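PDB 5X5L: AdeR from Acinetobacter baumannii, which binds an intercistronic DNA region as a two-component response regulator, the chains here being its C-terminal OmpR/PhoB-type DNA-binding domain. Local coordinates for the interface of chains A and B. Numbering follows the deposited sequence. Chains: chain A/B, AdeR.

The interface of chains A and B. Residues chain A 93-95; chain B 15, 32.
A:Val95 of one AdeR copy packs against B:Leu32 and B:His15 of another. The patch is small and made mainly of apolar contacts, with 136 Å² of protein surface hidden in all. From CB of A:Val95 the side chain forks, and its methyls share the work. CG2 of A:Val95 is the branch that turns to B:Leu32, meeting the methyl CD1 at 3.6 Å. The same CG2 of A:Val95 also lies 4.0 Å from the ring carbon CE1 of B:His15. CG1, placed anti to the backbone N (chi1 -152°), points to the imidazole. CG1 of A:Val95 comes 3.9 Å from NE2 of B:His15 and slightly farther from its CE1. Both methyls of A:Val95 lie over one face of the B:His15 imidazole, shifted toward its CE1 and NE2 atoms. The valine and histidine side chains reach for each other from opposite directions, whereas the leucine crosses the valine at a slant.

On B:Leu32, CG stands anti to the backbone N (chi1 -176°), which carries the forked end toward chain A. CD1 goes to the valine. CD2 of B:Leu32 takes the other direction and lies 3.7 Å from the backbone carbonyl O of A:Arg93. CD2 of B:Leu32 also passes CA of A:Gly94 at 4.2 Å, a loose contact. A:Arg93 is met here at its backbone carbonyl.

The structure alone does not show whether AdeR pairs this way in solution. Unlike elements meet, and the two copies are not related by an exact twofold axis. In chain A the patch lies on the turn joining strands 90-92 and 96-98, the C-terminal hairpin of the winged helix-turn-helix fold. In chain B it combines the start of helix 32-41 with the loop at B:His15.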
# COMPACT_ATOMS: atom_id res chain seq x y z
N ARG A 93 13.04 0.48 26.52
CA ARG A 93 13.21 1.92 26.77
C ARG A 93 12.79 2.77 25.57
O ARG A 93 13.27 2.57 24.46
CB ARG A 93 14.66 2.18 27.14
CG ARG A 93 14.99 3.60 27.58
CD ARG A 93 16.49 3.73 27.74
NE ARG A 93 16.98 5.10 27.53
CZ ARG A 93 16.97 6.08 28.44
NH1 ARG A 93 16.48 5.88 29.67
NH2 ARG A 93 17.46 7.27 28.11
N GLY A 94 11.86 3.70 25.81
CA GLY A 94 11.38 4.61 24.77
C GLY A 94 10.27 4.07 23.88
O GLY A 94 9.77 4.81 23.03
N VAL A 95 9.88 2.81 24.06
CA VAL A 95 8.87 2.15 23.21
C VAL A 95 7.70 1.67 24.07
O VAL A 95 6.54 2.06 23.84
CB VAL A 95 9.47 0.97 22.39
CG1 VAL A 95 8.70 0.77 21.09
CG2 VAL A 95 10.93 1.21 22.04
N HIS B 15 10.44 -5.85 17.89
CA HIS B 15 11.63 -4.97 17.95
C HIS B 15 12.96 -5.75 18.00
O HIS B 15 13.96 -5.26 18.53
CB HIS B 15 11.50 -3.97 19.11
CG HIS B 15 11.22 -2.56 18.69
ND1 HIS B 15 12.12 -1.54 18.93
CD2 HIS B 15 10.16 -1.99 18.06
CE1 HIS B 15 11.64 -0.41 18.46
NE2 HIS B 15 10.45 -0.66 17.92
N LEU B 32 17.91 1.49 21.16
CA LEU B 32 16.81 2.05 20.37
C LEU B 32 17.32 2.82 19.16
O LEU B 32 16.82 2.62 18.06
CB LEU B 32 15.92 2.95 21.23
CG LEU B 32 14.68 3.54 20.56
CD1 LEU B 32 13.71 2.45 20.14
CD2 LEU B 32 14.03 4.56 21.47